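PDB 6MNZ: 3,4-dihydroxy-2-butanone 4-phosphate synthase from Acinetobacter baumannii, which probably catalyses the conversion of D-ribulose 5-phosphate to formate and 3,4-dihydroxy-2-butanone 4-phosphate, a step of riboflavin biosynthesis. Local coordinates for residues I35-V40 against H106-A111; V40-I45 against S100-A105; A91-T96 against D120-G125. All blocks are in the same frame, centred on the assembly; numbering follows the deposited sequence.

Interaction 1 (I35-V40 against H106-A111); sequences IAATHV and HTIQAA
A37 and V40 pack against I108 in a small, buried, apolar contact where the chain leaves strand 31-36 of the six-stranded sheet and meets helix 101-112. Just past the strand end, residues 37-39 make a short 3-10 turn, closed by a hydrogen bond from H39 N to A36 O (2.8 Å), and this turn delivers A37 and V40 to the same side chain of the helix. The meeting point is I108 CG2: it lies 3.8 Å from A37 CB and 3.7 Å from V40 CG1. V40 holds CG1 between its own backbone N and carbonyl carbon (chi1 75°), and its side chain crosses that of I108 at about a right angle. V161 of strand 160-164 and L58 of strand 57-60 also touch I108, so the contact lies between the helix and the sheet. Q109, partly exposed, bends at chi2 (-51°) and brings its amide back over the turn, with Q109 CD 3.9 Å from V40 O. Which way round that amide sits is doubtful in the model. The secure part of the contact is therefore methyl-to-methyl packing, with a polar amide and backbone carbonyls gathered along one edge.

Interaction 2 (V40-I45 against S100-A105); sequences VRPEDI and SAAERA
I45 and P42, from the first turn of helix 42-52, face A101, A102, R104 and A105 at the start of helix 101-112. The bond to I45 CB points toward the partner helix. Its CG1, beside the backbone N (chi1 -54°), lies 3.8 Å from A105 CB, while the other branch, CG2, lies 4.1 Å from R104 CB, the two side chains crossing obliquely. I45 CB itself sits over the backbone, 3.8 Å from A101 O. One turn back, P42 lays its ring alongside the same helix: P42 CG is 4.0 Å from A102 CB, and P42 CD is 4.0 Å from A105 CB. The methyl of A105 thus fits between proline and isoleucine, and A101 CB rests against the P42 carbonyl oxygen at 3.7 Å. With alanine at three of these helix positions, the backbones come close, P42 CA being 4.2 Å from A102 CA. No hydrogen bond joins the two segments. R104 instead sends its guanidinium to I99 O, and on the far side R41 NE makes a nearly straight salt bridge to D44 OD2 (166°), tying the N-cap residue to the first turn. With I108 completing the set, I45 enters a hole lined by A101, R104, A105 and I108: a single knob-into-hole contact between the N-terminal turns of two helices within the DHBP synthase domain.

Interaction 3 (A91-T96 against D120-G125); sequences AAEGIT and DIVQPG
A91 and V122 form an antiparallel hydrogen-bonded pair, a single beta bridge joining the chain before helix 101-112 to the chain after it. A91 N donates to V122 O at 2.8 Å; the bond is moderately bent (143° at the hydrogen) and the donor is tilted 16° from the carbonyl plane. The return bond runs from V122 N to A91 O, although the position of A91 O is less certain because the model crowds it. Beyond the bridge, E93 turns back on the partner segment: its CG stands beside the backbone N, the chain bends at chi2 (80°), and the carboxylate ends over the peptide between D120 and I121, with E93 CD 3.5 Å from D120 C. The acid of D120 is engaged elsewhere, accepting from K117 N. I121 passes on the opposite side of the chain from V122 and packs on T107 of helix 101-112. At the other end the segment turns a corner at Q123 and P124, whose joining peptide is cis, and this brings G125 back to A91. The methyl of A91 is covered from both sides of that corner: A91 CB lies 3.7 Å from V122 CG2 and 3.7 Å from G125 CA.

Helix 101-112 ties all three contacts together. Interactions 1 and 2, with centres about 9 Å apart, share V40 and form one continuous apolar seam, in which I108 CD1 lies 3.8 Å from I45 CD1. The centre of interaction 3 is about 13 Å from that of interaction 1 and about 14 Å from that of interaction 2, and it meets the helix elsewhere: T107 OG1 takes a weak hydrogen bond from A92 N, and E103 OE2 is 2.9 Å from T96 N, probably bonded. The predicted active site is near but separate. The R104 side chain is about 10 Å from that of E164, predicted as essential for activity, and the A37 side chain about 12 Å from that of T144, a predicted substrate-binding residue.

Interaction 1 (I35-V40 against H106-A111)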
loop_
_atom_site.group_PDB
_atom_site.type_symbol
_atom_site.label_atom_id
_atom_site.label_comp_id
_atom_site.label_asym_id
_atom_site.label_seq_id
_atom_site.Cartn_x
_atom_site.Cartn_y
_atom_site.Cartn_z
ATOM N N ILE A 35 11.642 -26.557 13.831
ATOM C CA ILE A 35 12.695 -26.810 14.806
ATOM C C ILE A 35 13.530 -25.547 14.953
ATOM O O ILE A 35 13.699 -24.779 14.003
ATOM C CB ILE A 35 13.576 -28.010 14.392
ATOM C CG1 ILE A 35 14.646 -28.281 15.451
ATOM C CG2 ILE A 35 14.218 -27.760 13.030
ATOM C CD1 ILE A 35 15.411 -29.569 15.220
ATOM N N ALA A 36 14.068 -25.344 16.152
ATOM C CA ALA A 36 14.967 -24.223 16.385
ATOM C C ALA A 36 16.197 -24.351 15.499
ATOM O O ALA A 36 16.934 -25.339 15.584
ATOM C CB ALA A 36 15.374 -24.161 17.856
ATOM N N ALA A 37 16.409 -23.355 14.635
ATOM C CA ALA A 37 17.551 -23.383 13.730
ATOM C C ALA A 37 18.858 -23.583 14.482
ATOM O O ALA A 37 19.763 -24.261 13.985
ATOM C CB ALA A 37 17.602 -22.087 12.918
ATOM N N THR A 38 18.921 -23.128 15.735
ATOM C CA THR A 38 20.149 -23.263 16.509
ATOM C C THR A 38 20.415 -24.713 16.896
ATOM O O THR A 38 21.573 -25.088 17.113
ATOM C CB THR A 38 20.073 -22.386 17.758
ATOM O OG1 THR A 38 19.669 -21.062 17.389
ATOM C CG2 THR A 38 21.423 -22.327 18.456
ATOM N N HIS A 39 19.368 -25.521 17.048
ATOM C CA HIS A 39 19.515 -26.916 17.435
ATOM C C HIS A 39 19.384 -27.874 16.257
ATOM O O HIS A 39 19.331 -29.090 16.467
ATOM C CB HIS A 39 18.483 -27.279 18.506
ATOM C CG HIS A 39 18.714 -26.604 19.821
ATOM N ND1 HIS A 39 19.765 -26.929 20.651
ATOM C CD2 HIS A 39 18.017 -25.635 20.459
ATOM C CE1 HIS A 39 19.733 -26.155 21.721
ATOM N NE2 HIS A 39 18.679 -25.364 21.632
ATOM N N VAL A 40 19.368 -27.362 15.024
ATOM C CA VAL A 40 19.132 -28.221 13.870
ATOM C C VAL A 40 20.377 -29.050 13.584
ATOM O O VAL A 40 21.506 -28.539 13.600
ATOM C CB VAL A 40 18.726 -27.386 12.645
ATOM C CG1 VAL A 40 19.929 -26.670 12.053
ATOM C CG2 VAL A 40 18.059 -28.274 11.600
ATOM N N HIS A 106 24.591 -27.629 8.013
ATOM C CA HIS A 106 25.776 -26.804 8.218
ATOM C C HIS A 106 25.553 -25.383 7.716
ATOM O O HIS A 106 25.953 -24.414 8.372
ATOM C CB HIS A 106 26.977 -27.440 7.518
ATOM C CG HIS A 106 28.221 -26.610 7.573
ATOM N ND1 HIS A 106 28.441 -25.658 8.544
ATOM C CD2 HIS A 106 29.319 -26.597 6.780
ATOM C CE1 HIS A 106 29.558 -25.007 8.271
ATOM N NE2 HIS A 106 30.124 -25.575 7.221
ATOM N N THR A 107 24.858 -25.234 6.586
ATOM C CA THR A 107 24.559 -23.900 6.077
ATOM C C THR A 107 23.723 -23.110 7.077
ATOM O O THR A 107 23.952 -21.913 7.287
ATOM C CB THR A 107 23.839 -23.999 4.731
ATOM O OG1 THR A 107 24.742 -24.513 3.743
ATOM C CG2 THR A 107 23.327 -22.633 4.289
ATOM N N ILE A 108 22.694 -23.743 7.644
ATOM C CA ILE A 108 21.837 -23.057 8.607
ATOM C C ILE A 108 22.663 -22.552 9.784
ATOM O O ILE A 108 22.532 -21.398 10.207
ATOM C CB ILE A 108 20.705 -23.989 9.072
ATOM C CG1 ILE A 108 19.739 -24.258 7.917
ATOM C CG2 ILE A 108 19.962 -23.385 10.257
ATOM C CD1 ILE A 108 18.996 -25.571 8.033
ATOM N N GLN A 109 23.543 -23.404 10.314
ATOM C CA GLN A 109 24.348 -23.020 11.468
ATOM C C GLN A 109 25.109 -21.728 11.204
ATOM O O GLN A 109 25.154 -20.836 12.059
ATOM C CB GLN A 109 25.319 -24.145 11.830
ATOM C CG GLN A 109 24.645 -25.442 12.262
ATOM C CD GLN A 109 23.607 -25.240 13.351
ATOM O OE1 GLN A 109 22.635 -25.989 13.429
ATOM N NE2 GLN A 109 23.901 -24.351 14.297
ATOM N N ALA A 110 25.692 -21.598 10.010
ATOM C CA ALA A 110 26.442 -20.392 9.680
ATOM C C ALA A 110 25.548 -19.163 9.729
ATOM O O ALA A 110 25.951 -18.112 10.243
ATOM C CB ALA A 110 27.081 -20.534 8.299
ATOM N N ALA A 111 24.304 -19.293 9.267
ATOM C CA ALA A 111 23.404 -18.146 9.241
ATOM C C ALA A 111 23.011 -17.720 10.650
ATOM O O ALA A 111 23.021 -16.524 10.966
ATOM C CB ALA A 111 22.161 -18.474 8.415
#

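Interaction 2 (V40-I45 against S100-A105)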
loop_
_atom_site.group_PDB
_atom_site.type_symbol
_atom_site.label_atom_id
_atom_site.label_comp_id
_atom_site.label_asym_id
_atom_site.label_seq_id
_atom_site.Cartn_x
_atom_site.Cartn_y
_atom_site.Cartn_z
ATOM N N VAL A 40 19.368 -27.362 15.024
ATOM C CA VAL A 40 19.132 -28.221 13.870
ATOM C C VAL A 40 20.377 -29.050 13.584
ATOM O O VAL A 40 21.506 -28.539 13.600
ATOM C CB VAL A 40 18.726 -27.386 12.645
ATOM C CG1 VAL A 40 19.929 -26.670 12.053
ATOM C CG2 VAL A 40 18.059 -28.274 11.600
ATOM N N ARG A 41 20.171 -30.315 13.251
ATOM C CA ARG A 41 21.238 -31.286 13.066
ATOM C C ARG A 41 21.029 -32.019 11.751
ATOM O O ARG A 41 19.937 -31.971 11.176
ATOM C CB ARG A 41 21.282 -32.293 14.225
ATOM C CG ARG A 41 21.334 -31.644 15.602
ATOM C CD ARG A 41 21.029 -32.641 16.707
ATOM N NE ARG A 41 19.738 -33.296 16.518
ATOM C CZ ARG A 41 19.240 -34.222 17.331
ATOM N NH1 ARG A 41 19.805 -34.446 18.509
ATOM N NH2 ARG A 41 18.102 -34.830 17.023
ATOM N N PRO A 42 22.104 -32.557 11.164
ATOM C CA PRO A 42 21.965 -33.293 9.899
ATOM C C PRO A 42 20.741 -34.194 9.856
ATOM O O PRO A 42 19.941 -34.112 8.919
ATOM C CB PRO A 42 23.262 -34.108 9.829
ATOM C CG PRO A 42 24.268 -33.262 10.557
ATOM C CD PRO A 42 23.514 -32.443 11.586
ATOM N N GLU A 43 20.565 -35.035 10.876
ATOM C CA GLU A 43 19.447 -35.970 10.874
ATOM C C GLU A 43 18.103 -35.264 10.978
ATOM O O GLU A 43 17.086 -35.835 10.569
ATOM C CB GLU A 43 19.588 -36.973 12.020
ATOM C CG GLU A 43 19.997 -38.377 11.586
ATOM C CD GLU A 43 19.090 -38.954 10.511
ATOM O OE1 GLU A 43 19.577 -39.164 9.380
ATOM O OE2 GLU A 43 17.867 -39.054 10.752
ATOM N N ASP A 44 18.083 -34.005 11.419
ATOM C CA ASP A 44 16.832 -33.254 11.444
ATOM C C ASP A 44 16.424 -32.819 10.041
ATOM O O ASP A 44 15.272 -33.016 9.636
ATOM C CB ASP A 44 16.965 -32.043 12.366
ATOM C CG ASP A 44 17.073 -32.433 13.825
ATOM O OD1 ASP A 44 16.088 -32.974 14.369
ATOM O OD2 ASP A 44 18.114 -32.133 14.448
ATOM N N ILE A 45 17.377 -32.324 9.250
ATOM C CA ILE A 45 17.084 -31.993 7.859
ATOM C C ILE A 45 16.668 -33.242 7.095
ATOM O O ILE A 45 15.747 -33.207 6.270
ATOM C CB ILE A 45 18.299 -31.311 7.201
ATOM C CG1 ILE A 45 18.755 -30.103 8.024
ATOM C CG2 ILE A 45 17.966 -30.887 5.778
ATOM C CD1 ILE A 45 17.668 -29.075 8.272
ATOM N N SER A 100 23.263 -31.892 0.492
ATOM C CA SER A 100 23.278 -32.975 1.463
ATOM C C SER A 100 22.613 -32.535 2.762
ATOM O O SER A 100 22.630 -31.356 3.127
ATOM C CB SER A 100 24.716 -33.417 1.734
ATOM O OG SER A 100 24.777 -34.349 2.800
ATOM N N ALA A 101 22.090 -33.514 3.501
ATOM C CA ALA A 101 21.412 -33.214 4.758
ATOM C C ALA A 101 22.349 -32.502 5.726
ATOM O O ALA A 101 22.005 -31.454 6.284
ATOM C CB ALA A 101 20.871 -34.501 5.380
ATOM N N ALA A 102 23.569 -33.019 5.878
ATOM C CA ALA A 102 24.545 -32.369 6.744
ATOM C C ALA A 102 24.878 -30.970 6.242
ATOM O O ALA A 102 25.068 -30.044 7.040
ATOM C CB ALA A 102 25.811 -33.221 6.839
ATOM N N GLU A 103 25.147 -30.844 4.940
ATOM C CA GLU A 103 25.627 -29.574 4.404
ATOM C C GLU A 103 24.566 -28.487 4.527
ATOM O O GLU A 103 24.861 -27.377 4.986
ATOM C CB GLU A 103 26.049 -29.747 2.945
ATOM C CG GLU A 103 27.369 -30.483 2.768
ATOM C CD GLU A 103 27.941 -30.346 1.365
ATOM O OE1 GLU A 103 28.767 -31.201 0.978
ATOM O OE2 GLU A 103 27.722 -29.292 0.729
ATOM N N ARG A 104 23.305 -28.832 4.264
ATOM C CA ARG A 104 22.214 -27.899 4.522
ATOM C C ARG A 104 22.167 -27.507 5.993
ATOM O O ARG A 104 22.141 -26.317 6.330
ATOM C CB ARG A 104 20.887 -28.521 4.091
ATOM C CG ARG A 104 20.547 -28.302 2.629
ATOM C CD ARG A 104 19.143 -28.780 2.312
ATOM N NE ARG A 104 19.145 -29.926 1.412
ATOM C CZ ARG A 104 18.058 -30.608 1.074
ATOM N NH1 ARG A 104 16.873 -30.234 1.533
ATOM N NH2 ARG A 104 18.154 -31.653 0.263
ATOM N N ALA A 105 22.134 -28.499 6.885
ATOM C CA ALA A 105 22.249 -28.225 8.313
ATOM C C ALA A 105 23.435 -27.312 8.599
ATOM O O ALA A 105 23.284 -26.257 9.226
ATOM C CB ALA A 105 22.377 -29.537 9.086
#

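Interaction 3 (A91-T96 against D120-G125)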
loop_
_atom_site.group_PDB
_atom_site.type_symbol
_atom_site.label_atom_id
_atom_site.label_comp_id
_atom_site.label_asym_id
_atom_site.label_seq_id
_atom_site.Cartn_x
_atom_site.Cartn_y
_atom_site.Cartn_z
ATOM N N ALA A 91 23.976 -20.299 1.257
ATOM C CA ALA A 91 24.941 -21.383 1.358
ATOM C C ALA A 91 26.094 -20.955 2.250
ATOM O O ALA A 91 26.469 -19.780 2.288
ATOM C CB ALA A 91 25.456 -21.796 -0.024
ATOM N N ALA A 92 26.640 -21.919 2.987
ATOM C CA ALA A 92 27.814 -21.689 3.813
ATOM C C ALA A 92 29.079 -22.019 3.020
ATOM O O ALA A 92 29.096 -21.941 1.789
ATOM C CB ALA A 92 27.720 -22.507 5.098
ATOM N N GLU A 93 30.207 -22.082 3.726
ATOM C CA GLU A 93 31.515 -22.373 3.145
ATOM C C GLU A 93 32.253 -23.410 3.986
ATOM O O GLU A 93 33.414 -23.236 4.366
ATOM C CB GLU A 93 32.338 -21.095 3.012
ATOM C CG GLU A 93 31.618 -19.968 2.285
ATOM C CD GLU A 93 30.632 -19.231 3.173
ATOM O OE1 GLU A 93 30.271 -19.777 4.237
ATOM O OE2 GLU A 93 30.285 -18.076 2.853
ATOM N N GLY A 94 31.561 -24.493 4.330
ATOM C CA GLY A 94 32.183 -25.801 4.380
ATOM C C GLY A 94 31.502 -26.799 3.468
ATOM O O GLY A 94 31.412 -27.989 3.787
ATOM N N ILE A 95 31.030 -26.324 2.320
ATOM C CA ILE A 95 30.061 -27.040 1.505
ATOM C C ILE A 95 30.709 -27.380 0.173
ATOM O O ILE A 95 31.575 -26.650 -0.320
ATOM C CB ILE A 95 28.776 -26.213 1.295
ATOM C CG1 ILE A 95 29.050 -25.045 0.346
ATOM C CG2 ILE A 95 28.253 -25.708 2.636
ATOM C CD1 ILE A 95 27.886 -24.096 0.190
ATOM N N THR A 96 30.337 -28.533 -0.383
ATOM C CA THR A 96 30.651 -28.831 -1.775
ATOM C C THR A 96 29.495 -28.483 -2.705
ATOM O O THR A 96 29.580 -27.525 -3.480
ATOM C CB THR A 96 31.005 -30.314 -1.934
ATOM O OG1 THR A 96 30.101 -31.108 -1.156
ATOM C CG2 THR A 96 32.432 -30.579 -1.483
ATOM N N ASP A 120 30.449 -15.205 6.271
ATOM C CA ASP A 120 30.145 -16.572 6.673
ATOM C C ASP A 120 29.203 -17.283 5.708
ATOM O O ASP A 120 28.872 -18.449 5.952
ATOM C CB ASP A 120 29.539 -16.578 8.078
ATOM C CG ASP A 120 30.541 -16.195 9.149
ATOM O OD1 ASP A 120 30.110 -15.866 10.274
ATOM O OD2 ASP A 120 31.750 -16.137 8.842
ATOM N N ILE A 121 28.700 -16.600 4.682
ATOM C CA ILE A 121 27.531 -17.059 3.939
ATOM C C ILE A 121 27.596 -16.481 2.532
ATOM O O ILE A 121 28.277 -15.482 2.284
ATOM C CB ILE A 121 26.222 -16.662 4.666
ATOM C CG1 ILE A 121 25.041 -17.492 4.161
ATOM C CG2 ILE A 121 25.929 -15.164 4.506
ATOM C CD1 ILE A 121 25.105 -18.977 4.524
ATOM N N VAL A 122 26.950 -17.168 1.592
ATOM C CA VAL A 122 26.989 -16.798 0.183
ATOM C C VAL A 122 25.621 -17.071 -0.434
ATOM O O VAL A 122 24.839 -17.878 0.068
ATOM C CB VAL A 122 28.096 -17.553 -0.590
ATOM C CG1 VAL A 122 29.475 -17.106 -0.123
ATOM C CG2 VAL A 122 27.945 -19.063 -0.440
ATOM N N GLN A 123 25.426 -16.530 -1.638
ATOM C CA GLN A 123 24.205 -16.711 -2.410
ATOM C C GLN A 123 24.579 -16.936 -3.869
ATOM O O GLN A 123 25.486 -16.266 -4.381
ATOM C CB GLN A 123 23.278 -15.493 -2.302
ATOM C CG GLN A 123 23.008 -15.032 -0.883
ATOM C CD GLN A 123 24.115 -14.156 -0.331
ATOM O OE1 GLN A 123 24.659 -14.430 0.739
ATOM N NE2 GLN A 123 24.407 -13.060 -1.022
ATOM N N PRO A 124 23.844 -17.797 -4.592
ATOM C CA PRO A 124 22.705 -18.597 -4.129
ATOM C C PRO A 124 23.166 -19.864 -3.432
ATOM O O PRO A 124 24.370 -20.112 -3.404
ATOM C CB PRO A 124 21.957 -18.917 -5.420
ATOM C CG PRO A 124 23.024 -18.967 -6.460
ATOM C CD PRO A 124 24.115 -18.013 -6.027
ATOM N N GLY A 125 22.230 -20.756 -3.119
ATOM C CA GLY A 125 22.566 -21.964 -2.395
ATOM C C GLY A 125 21.496 -23.031 -2.481
ATOM O O GLY A 125 20.777 -23.120 -3.480
#